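Local coordinates for protein toll (Drosophila melanogaster, PDB 4LXR) that binds the cleaved, active form of the cytokine Spätzle through its extracellular leucine-rich repeats and thereby starts Toll signalling in embryonic dorsal-ventral patterning and antifungal immunity, at residues A[61-66]-A[92-97]; A[40-45]-A[67-72]; A[400-405]-A[423-428]. All coordinates share one frame; numbering follows the deposited sequence.

Contact 1 (A[61-66]-A[92-97]); sequences QQLPKK and LDYLGI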
loop_
_atom_site.group_PDB
_atom_site.type_symbol
_atom_site.label_atom_id
_atom_site.label_comp_id
_atom_site.label_asym_id
_atom_site.label_seq_id
_atom_site.Cartn_x
_atom_site.Cartn_y
_atom_site.Cartn_z
ATOM N N GLN A 61 -51.023 2.061 -13.833
ATOM C CA GLN A 61 -51.650 1.477 -15.010
ATOM C C GLN A 61 -50.593 0.998 -16.006
ATOM O O GLN A 61 -50.859 0.142 -16.853
ATOM C CB GLN A 61 -52.520 2.537 -15.678
ATOM C CG GLN A 61 -53.573 2.021 -16.631
ATOM C CD GLN A 61 -54.458 3.143 -17.151
ATOM O OE1 GLN A 61 -54.191 4.321 -16.898
ATOM N NE2 GLN A 61 -55.520 2.785 -17.875
ATOM N N GLN A 62 -49.391 1.557 -15.912
ATOM C CA GLN A 62 -48.338 1.208 -16.859
ATOM C C GLN A 62 -47.480 0.050 -16.359
ATOM O O GLN A 62 -46.403 -0.193 -16.890
ATOM C CB GLN A 62 -47.466 2.424 -17.174
ATOM C CG GLN A 62 -48.243 3.584 -17.755
ATOM C CD GLN A 62 -47.491 4.897 -17.674
ATOM O OE1 GLN A 62 -46.311 4.972 -18.013
ATOM N NE2 GLN A 62 -48.174 5.944 -17.222
ATOM N N LEU A 63 -47.954 -0.646 -15.327
ATOM C CA LEU A 63 -47.266 -1.829 -14.816
ATOM C C LEU A 63 -47.331 -2.878 -15.917
ATOM O O LEU A 63 -48.268 -2.873 -16.702
ATOM C CB LEU A 63 -47.995 -2.364 -13.583
ATOM C CG LEU A 63 -47.451 -2.388 -12.148
ATOM C CD1 LEU A 63 -46.215 -1.531 -11.903
ATOM C CD2 LEU A 63 -48.588 -2.005 -11.190
ATOM N N PRO A 64 -46.341 -3.783 -15.984
ATOM C CA PRO A 64 -46.484 -4.885 -16.942
ATOM C C PRO A 64 -47.697 -5.754 -16.586
ATOM O O PRO A 64 -48.006 -5.902 -15.411
ATOM C CB PRO A 64 -45.179 -5.672 -16.766
ATOM C CG PRO A 64 -44.729 -5.353 -15.381
ATOM C CD PRO A 64 -45.131 -3.917 -15.154
ATOM N N LYS A 65 -48.377 -6.302 -17.591
ATOM C CA LYS A 65 -49.534 -7.169 -17.374
ATOM C C LYS A 65 -49.144 -8.640 -17.456
ATOM O O LYS A 65 -48.342 -9.023 -18.308
ATOM C CB LYS A 65 -50.615 -6.892 -18.422
ATOM C CG LYS A 65 -51.213 -5.500 -18.390
ATOM C CD LYS A 65 -52.319 -5.366 -19.437
ATOM C CE LYS A 65 -53.098 -4.062 -19.287
ATOM N NZ LYS A 65 -52.426 -2.887 -19.914
ATOM N N LYS A 66 -49.725 -9.455 -16.578
ATOM C CA LYS A 66 -49.522 -10.906 -16.576
ATOM C C LYS A 66 -48.068 -11.341 -16.346
ATOM O O LYS A 66 -47.580 -12.258 -17.006
ATOM C CB LYS A 66 -50.054 -11.531 -17.872
ATOM C CG LYS A 66 -51.559 -11.369 -18.078
ATOM C CD LYS A 66 -52.345 -12.022 -16.949
ATOM C CE LYS A 66 -52.096 -13.524 -16.890
ATOM N NZ LYS A 66 -52.640 -14.142 -15.648
ATOM N N LEU A 92 -48.819 -6.135 -5.707
ATOM C CA LEU A 92 -48.110 -7.414 -5.734
ATOM C C LEU A 92 -48.943 -8.541 -6.381
ATOM O O LEU A 92 -48.396 -9.355 -7.150
ATOM C CB LEU A 92 -47.608 -7.802 -4.333
ATOM C CG LEU A 92 -46.785 -6.748 -3.572
ATOM C CD1 LEU A 92 -46.125 -7.317 -2.322
ATOM C CD2 LEU A 92 -45.751 -6.075 -4.453
ATOM N N ASP A 93 -50.248 -8.588 -6.090
ATOM C CA ASP A 93 -51.135 -9.553 -6.751
ATOM C C ASP A 93 -51.080 -9.370 -8.265
ATOM O O ASP A 93 -50.987 -10.339 -9.003
ATOM C CB ASP A 93 -52.601 -9.415 -6.315
ATOM C CG ASP A 93 -52.809 -9.652 -4.826
ATOM O OD1 ASP A 93 -51.962 -10.309 -4.196
ATOM O OD2 ASP A 93 -53.825 -9.169 -4.286
ATOM N N TYR A 94 -51.143 -8.115 -8.707
ATOM C CA TYR A 94 -51.170 -7.778 -10.127
ATOM C C TYR A 94 -49.949 -8.350 -10.829
ATOM O O TYR A 94 -50.032 -8.830 -11.956
ATOM C CB TYR A 94 -51.182 -6.261 -10.309
ATOM C CG TYR A 94 -51.515 -5.807 -11.711
ATOM C CD1 TYR A 94 -52.832 -5.805 -12.163
ATOM C CD2 TYR A 94 -50.510 -5.382 -12.588
ATOM C CE1 TYR A 94 -53.143 -5.388 -13.442
ATOM C CE2 TYR A 94 -50.810 -4.964 -13.865
ATOM C CZ TYR A 94 -52.132 -4.972 -14.289
ATOM O OH TYR A 94 -52.443 -4.557 -15.556
ATOM N N LEU A 95 -48.815 -8.295 -10.147
ATOM C CA LEU A 95 -47.564 -8.787 -10.689
ATOM C C LEU A 95 -47.425 -10.291 -10.473
ATOM O O LEU A 95 -46.450 -10.904 -10.909
ATOM C CB LEU A 95 -46.404 -8.038 -10.044
ATOM C CG LEU A 95 -46.386 -6.556 -10.410
ATOM C CD1 LEU A 95 -45.281 -5.808 -9.635
ATOM C CD2 LEU A 95 -46.211 -6.430 -11.924
ATOM N N GLY A 96 -48.411 -10.887 -9.808
ATOM C CA GLY A 96 -48.386 -12.315 -9.531
ATOM C C GLY A 96 -47.314 -12.714 -8.526
ATOM O O GLY A 96 -46.787 -13.834 -8.580
ATOM N N ILE A 97 -46.986 -11.801 -7.611
ATOM C CA ILE A 97 -45.966 -12.077 -6.592
ATOM C C ILE A 97 -46.585 -12.915 -5.479
ATOM O O ILE A 97 -47.665 -12.596 -4.991
ATOM C CB ILE A 97 -45.381 -10.776 -6.018
ATOM C CG1 ILE A 97 -44.472 -10.115 -7.061
ATOM C CG2 ILE A 97 -44.601 -11.052 -4.738
ATOM C CD1 ILE A 97 -44.082 -8.699 -6.730
HETATM O O HOH W 1 -50.958 -2.692 -16.674
HETATM O O HOH W 2 -48.260 -8.015 -14.167
#
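Apolar contact is centred on Y94, whose ring carbon CE2 lies 3.8 Å from L63 CB. CG stands anti to the backbone N (chi1 -167°), which starts the ring off toward the loop 61-66, and the outer end of the phenol meets K65, whose CG is 3.2 Å from Y94 OH. A lysine suits this exposed place, since its aliphatic stem can lie by the phenol while the ammonium group ends beyond it. Deeper in, P64 CG packs on L95 CD2 at 3.9 Å; both residues are buried, and P64 also rests on L40 of strand 38-43.

This is the N-terminal end of the Toll ectodomain, where the loop ahead of strand 70-72 meets the C-terminal end of helix 88-94. A Schellman motif finishes that helix, and G96 readily takes the positive phi it needs.

Polar contact runs through two waters. One donates to L63 O at 2.7 Å and to Q61 O, and accepts from Y94 OH at 2.6 Å, tying the tyrosine hydroxyl to the backbone of 61-63. The other donates to P64 O and, at 2.9 Å, to Y94 O, joining the two backbones through a single water.

Contact 2 (A[40-45]-A[67-72]); sequences LTIQPK and LRIGEV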
loop_
_atom_site.group_PDB
_atom_site.type_symbol
_atom_site.label_atom_id
_atom_site.label_comp_id
_atom_site.label_asym_id
_atom_site.label_seq_id
_atom_site.Cartn_x
_atom_site.Cartn_y
_atom_site.Cartn_z
ATOM N N LEU A 40 -38.211 -2.733 -13.433
ATOM C CA LEU A 40 -38.245 -3.885 -12.550
ATOM C C LEU A 40 -37.018 -4.759 -12.704
ATOM O O LEU A 40 -36.616 -5.088 -13.815
ATOM C CB LEU A 40 -39.495 -4.727 -12.800
ATOM C CG LEU A 40 -40.851 -4.168 -12.372
ATOM C CD1 LEU A 40 -41.484 -3.371 -13.512
ATOM C CD2 LEU A 40 -41.725 -5.333 -12.003
ATOM N N THR A 41 -36.430 -5.143 -11.581
ATOM C CA THR A 41 -35.336 -6.100 -11.600
ATOM C C THR A 41 -35.810 -7.374 -10.924
ATOM O O THR A 41 -36.214 -7.369 -9.757
ATOM C CB THR A 41 -34.095 -5.559 -10.883
ATOM O OG1 THR A 41 -33.679 -4.340 -11.507
ATOM C CG2 THR A 41 -32.957 -6.572 -10.935
ATOM N N ILE A 42 -35.777 -8.463 -11.675
ATOM C CA ILE A 42 -36.276 -9.739 -11.200
ATOM C C ILE A 42 -35.146 -10.752 -11.103
ATOM O O ILE A 42 -34.438 -11.017 -12.086
ATOM C CB ILE A 42 -37.378 -10.293 -12.125
ATOM C CG1 ILE A 42 -38.496 -9.265 -12.303
ATOM C CG2 ILE A 42 -37.918 -11.608 -11.581
ATOM C CD1 ILE A 42 -39.659 -9.754 -13.150
ATOM N N GLN A 43 -34.972 -11.291 -9.904
ATOM C CA GLN A 43 -34.072 -12.410 -9.652
ATOM C C GLN A 43 -34.943 -13.531 -9.076
ATOM O O GLN A 43 -35.231 -13.549 -7.877
ATOM C CB GLN A 43 -32.967 -11.994 -8.680
ATOM C CG GLN A 43 -31.997 -13.087 -8.283
ATOM C CD GLN A 43 -30.932 -13.322 -9.329
ATOM O OE1 GLN A 43 -30.198 -12.405 -9.700
ATOM N NE2 GLN A 43 -30.847 -14.552 -9.819
ATOM N N PRO A 44 -35.385 -14.456 -9.946
ATOM C CA PRO A 44 -36.419 -15.470 -9.689
ATOM C C PRO A 44 -36.235 -16.211 -8.370
ATOM O O PRO A 44 -35.135 -16.694 -8.111
ATOM C CB PRO A 44 -36.253 -16.435 -10.864
ATOM C CG PRO A 44 -35.706 -15.580 -11.965
ATOM C CD PRO A 44 -34.783 -14.610 -11.287
ATOM N N LYS A 45 -37.301 -16.277 -7.566
ATOM C CA LYS A 45 -37.302 -16.902 -6.234
ATOM C C LYS A 45 -36.597 -16.071 -5.170
ATOM O O LYS A 45 -36.837 -16.263 -3.977
ATOM C CB LYS A 45 -36.715 -18.322 -6.246
ATOM C CG LYS A 45 -37.476 -19.322 -7.096
ATOM C CD LYS A 45 -36.850 -20.710 -6.995
ATOM C CE LYS A 45 -37.467 -21.681 -8.001
ATOM N NZ LYS A 45 -36.748 -22.990 -8.066
ATOM N N LEU A 67 -47.384 -10.700 -15.406
ATOM C CA LEU A 67 -45.980 -11.023 -15.167
ATOM C C LEU A 67 -45.791 -12.433 -14.609
ATOM O O LEU A 67 -44.855 -13.141 -14.994
ATOM C CB LEU A 67 -45.350 -10.017 -14.213
ATOM C CG LEU A 67 -44.344 -9.030 -14.792
ATOM C CD1 LEU A 67 -43.430 -8.517 -13.700
ATOM C CD2 LEU A 67 -43.542 -9.676 -15.892
ATOM N N ARG A 68 -46.687 -12.828 -13.707
ATOM C CA ARG A 68 -46.591 -14.102 -12.990
ATOM C C ARG A 68 -45.213 -14.343 -12.377
ATOM O O ARG A 68 -44.560 -15.341 -12.671
ATOM C CB ARG A 68 -47.004 -15.280 -13.882
ATOM C CG ARG A 68 -48.447 -15.212 -14.365
ATOM C CD ARG A 68 -48.890 -16.517 -15.036
ATOM N NE ARG A 68 -49.528 -17.439 -14.092
ATOM C CZ ARG A 68 -49.002 -18.592 -13.679
ATOM N NH1 ARG A 68 -49.667 -19.353 -12.815
ATOM N NH2 ARG A 68 -47.818 -18.991 -14.131
ATOM N N ILE A 69 -44.765 -13.431 -11.527
ATOM C CA ILE A 69 -43.439 -13.576 -10.926
ATOM C C ILE A 69 -43.305 -14.866 -10.095
ATOM O O ILE A 69 -42.302 -15.560 -10.191
ATOM C CB ILE A 69 -43.034 -12.318 -10.118
ATOM C CG1 ILE A 69 -42.907 -11.113 -11.059
ATOM C CG2 ILE A 69 -41.738 -12.554 -9.343
ATOM C CD1 ILE A 69 -42.448 -9.849 -10.388
ATOM N N GLY A 70 -44.322 -15.199 -9.305
ATOM C CA GLY A 70 -44.285 -16.421 -8.518
ATOM C C GLY A 70 -43.748 -16.205 -7.116
ATOM O O GLY A 70 -43.707 -15.073 -6.625
ATOM N N GLU A 71 -43.341 -17.282 -6.451
ATOM C CA GLU A 71 -42.785 -17.143 -5.111
ATOM C C GLU A 71 -41.472 -16.357 -5.104
ATOM O O GLU A 71 -40.569 -16.611 -5.895
ATOM C CB GLU A 71 -42.600 -18.495 -4.421
ATOM C CG GLU A 71 -42.191 -18.346 -2.949
ATOM C CD GLU A 71 -42.306 -19.635 -2.156
ATOM O OE1 GLU A 71 -42.806 -20.637 -2.711
ATOM O OE2 GLU A 71 -41.898 -19.641 -0.975
ATOM N N VAL A 72 -41.370 -15.394 -4.199
ATOM C CA VAL A 72 -40.161 -14.596 -4.122
ATOM C C VAL A 72 -39.931 -14.143 -2.673
ATOM O O VAL A 72 -40.885 -13.858 -1.955
ATOM C CB VAL A 72 -40.231 -13.424 -5.134
ATOM C CG1 VAL A 72 -41.118 -12.279 -4.612
ATOM C CG2 VAL A 72 -38.855 -12.947 -5.474
#
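L40 points its CD2 methyl at CD1 of L67, the two leucines meeting tip to tip at 4.0 Å. The same L67 methyl is approached by I42, whose CD1 also comes tip to tip to within 4.0 Å, so one leucine end is shared by two side chains of strand 38-43. L40 and I42 are alternate residues of that strand and therefore project from the same side of it, while Q43 points away and hydrogen-bonds through OE1 to S23.

I42 takes part in two of the three apolar pairs. Its CG1 is anti to the carbonyl carbon (chi1 -54°), and CD1 continues outward from there to lie 3.9 Å from CD1 of I69, the two isoleucines crossing at a slant. Branched aliphatic side chains suit this buried place, since their methyls can meet and bring no polar group that needs a partner.

Farther along, the contact passes to the backbone. K45 CA approaches E71 O at 3.3 Å in a CH...O contact with an angle of 160° at the hydrogen, and V72 CG2 lies 4.2 Å from K45 O. Both charged residues are exposed, so their side-chain ends can stay in solvent while their backbones meet. G70 adopts a positive phi at which a side chain would press on the preceding carbonyl oxygen.

F2 adds to I42 and L67, and V48 to I69 and V72. The arrangement is consistent with an N-terminal cap, the antiparallel strand 38-43 packing on the segment 67-72 at the end of the leucine-rich-repeat solenoid.

Contact 3 (A[400-405]-A[423-428]); sequences RTIDSR and IDLQQP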
loop_
_atom_site.group_PDB
_atom_site.type_symbol
_atom_site.label_atom_id
_atom_site.label_comp_id
_atom_site.label_asym_id
_atom_site.label_seq_id
_atom_site.Cartn_x
_atom_site.Cartn_y
_atom_site.Cartn_z
ATOM N N ARG A 400 14.954 4.401 20.200
ATOM C CA ARG A 400 16.374 4.655 20.037
ATOM C C ARG A 400 17.194 3.453 20.530
ATOM O O ARG A 400 18.228 3.119 19.951
ATOM C CB ARG A 400 16.768 5.962 20.740
ATOM C CG ARG A 400 18.158 5.978 21.350
ATOM C CD ARG A 400 18.988 7.151 20.846
ATOM N NE ARG A 400 20.375 7.080 21.310
ATOM C CZ ARG A 400 21.311 6.318 20.745
ATOM N NH1 ARG A 400 21.008 5.559 19.695
ATOM N NH2 ARG A 400 22.546 6.308 21.231
ATOM N N THR A 401 16.735 2.791 21.585
ATOM C CA THR A 401 17.441 1.608 22.054
ATOM C C THR A 401 16.567 0.370 22.119
ATOM O O THR A 401 15.370 0.441 22.403
ATOM C CB THR A 401 18.076 1.803 23.446
ATOM O OG1 THR A 401 17.045 1.763 24.443
ATOM C CG2 THR A 401 18.832 3.111 23.513
ATOM N N ILE A 402 17.197 -0.765 21.860
ATOM C CA ILE A 402 16.562 -2.063 21.961
ATOM C C ILE A 402 17.448 -2.925 22.845
ATOM O O ILE A 402 18.581 -3.225 22.482
ATOM C CB ILE A 402 16.419 -2.727 20.585
ATOM C CG1 ILE A 402 15.679 -1.795 19.624
ATOM C CG2 ILE A 402 15.683 -4.083 20.708
ATOM C CD1 ILE A 402 15.200 -2.483 18.359
ATOM N N ASP A 403 16.947 -3.296 24.022
ATOM C CA ASP A 403 17.733 -4.092 24.950
ATOM C C ASP A 403 18.186 -5.387 24.275
ATOM O O ASP A 403 17.460 -5.959 23.446
ATOM C CB ASP A 403 16.930 -4.417 26.198
ATOM C CG ASP A 403 17.758 -5.141 27.234
ATOM O OD1 ASP A 403 17.862 -6.387 27.153
ATOM O OD2 ASP A 403 18.324 -4.463 28.117
ATOM N N SER A 404 19.377 -5.851 24.630
ATOM C CA SER A 404 19.956 -7.007 23.951
ATOM C C SER A 404 19.123 -8.261 24.198
ATOM O O SER A 404 19.159 -9.190 23.406
ATOM C CB SER A 404 21.426 -7.217 24.353
ATOM O OG SER A 404 21.536 -7.488 25.739
ATOM N N ARG A 405 18.347 -8.270 25.280
ATOM C CA ARG A 405 17.488 -9.411 25.583
ATOM C C ARG A 405 16.007 -9.171 25.294
ATOM O O ARG A 405 15.158 -9.985 25.683
ATOM C CB ARG A 405 17.697 -9.880 27.031
ATOM C CG ARG A 405 19.136 -10.306 27.316
ATOM C CD ARG A 405 19.300 -11.011 28.654
ATOM N NE ARG A 405 18.594 -12.291 28.719
ATOM C CZ ARG A 405 18.987 -13.409 28.110
ATOM N NH1 ARG A 405 20.080 -13.417 27.359
ATOM N NH2 ARG A 405 18.275 -14.523 28.241
ATOM N N ILE A 423 16.271 4.225 15.338
ATOM C CA ILE A 423 17.080 3.061 15.657
ATOM C C ILE A 423 18.389 3.019 14.883
ATOM O O ILE A 423 18.389 2.969 13.651
ATOM C CB ILE A 423 16.302 1.769 15.383
ATOM C CG1 ILE A 423 14.995 1.775 16.183
ATOM C CG2 ILE A 423 17.151 0.566 15.716
ATOM C CD1 ILE A 423 13.962 0.800 15.669
ATOM N N ASP A 424 19.508 3.035 15.602
ATOM C CA ASP A 424 20.807 2.901 14.936
ATOM C C ASP A 424 21.563 1.619 15.325
ATOM O O ASP A 424 22.636 1.327 14.785
ATOM C CB ASP A 424 21.671 4.161 15.150
ATOM C CG ASP A 424 22.096 4.358 16.598
ATOM O OD1 ASP A 424 21.645 3.596 17.483
ATOM O OD2 ASP A 424 22.880 5.299 16.854
ATOM N N LEU A 425 21.003 0.874 16.274
ATOM C CA LEU A 425 21.635 -0.327 16.837
ATOM C C LEU A 425 23.058 -0.090 17.351
ATOM O O LEU A 425 23.812 -1.038 17.574
ATOM C CB LEU A 425 21.585 -1.506 15.862
ATOM C CG LEU A 425 20.195 -2.007 15.464
ATOM C CD1 LEU A 425 20.324 -3.247 14.589
ATOM C CD2 LEU A 425 19.326 -2.299 16.695
ATOM N N GLN A 426 23.402 1.185 17.531
ATOM C CA GLN A 426 24.585 1.616 18.277
ATOM C C GLN A 426 25.860 0.927 17.820
ATOM O O GLN A 426 26.579 0.349 18.629
ATOM C CB GLN A 426 24.356 1.397 19.780
ATOM C CG GLN A 426 22.927 1.743 20.227
ATOM C CD GLN A 426 22.791 1.917 21.729
ATOM O OE1 GLN A 426 23.583 2.618 22.359
ATOM N NE2 GLN A 426 21.783 1.280 22.308
ATOM N N GLN A 427 26.140 1.008 16.526
ATOM C CA GLN A 427 27.201 0.214 15.928
ATOM C C GLN A 427 28.471 0.992 15.546
ATOM O O GLN A 427 28.413 1.912 14.733
ATOM C CB GLN A 427 26.652 -0.513 14.709
ATOM C CG GLN A 427 27.625 -1.508 14.124
ATOM C CD GLN A 427 27.991 -2.606 15.097
ATOM O OE1 GLN A 427 27.123 -3.286 15.639
ATOM N NE2 GLN A 427 29.284 -2.784 15.324
ATOM N N PRO A 428 29.623 0.616 16.133
ATOM C CA PRO A 428 30.920 1.250 15.853
ATOM C C PRO A 428 31.468 0.944 14.457
ATOM O O PRO A 428 31.427 -0.199 14.001
ATOM C CB PRO A 428 31.841 0.666 16.932
ATOM C CG PRO A 428 31.195 -0.605 17.330
ATOM C CD PRO A 428 29.722 -0.340 17.249
HETATM O O HOH W 3 19.416 1.123 18.521
HETATM O O HOH W 4 19.890 -0.520 20.569
#
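R400 and D424 form a salt bridge, with NH1 donating to OD1 over 3.0 Å in a weak, bent hydrogen bond (131° at the hydrogen). The oxygen sits at the edge of the guanidinium, in its plane, yet the carboxylate itself is turned 79° from that plane. D424 OD1 has a second donor: Q426 N, 3.0 Å away, comes from above the carboxylate plane and closes an Asx turn. Aspartate suits the place because its short side chain can hold its own loop and still meet the arginine. An alanine at D424 would probably leave the R400 guanidinium without this charged mate and the Q426 N-H without its acceptor, freeing the turn to move.

Water satisfies several backbone groups. One molecule donates to R400 O at 2.7 Å and accepts a weak bond from L425 N; another accepts from I402 N at 3.0 Å and from Q426 NE2 at 3.1 Å. The Q426 amide thus reaches the other segment through water, while its NE2 also lies 3.7 Å from T401 CG2. Beneath the polar layer, I402 CD1 loosely approaches I423 CD1 at 4.4 Å.

The contact joins LRR 11 to LRR 12 on the surface of the solenoid: short strand 401-402, paired with strand 377-378, lies beside the loop that runs from strand 415-417 to helix 429-433.

Contacts 1 and 2 are buried neighbours at the N-terminal end of the chain, their centres 11 Å apart, whereas contact 3 lies at the surface far along the solenoid, about 69 Å from contact 2 between centres. The first two interlock: segment 67-72 follows directly on 61-66, and probable hydrogen bonds from I69 N to L95 O and from G70 N to G96 O tie contact 2 to contact 1. Contact 2 is mainly aliphatic, with a backbone CH...O contact at one end, while contact 1 adds a tyrosine and bridging waters at its exposed side. Contact 3 joins successive repeats and relies instead on a salt bridge, an Asx turn and water, with apolar contact reduced to loosely spaced methyls.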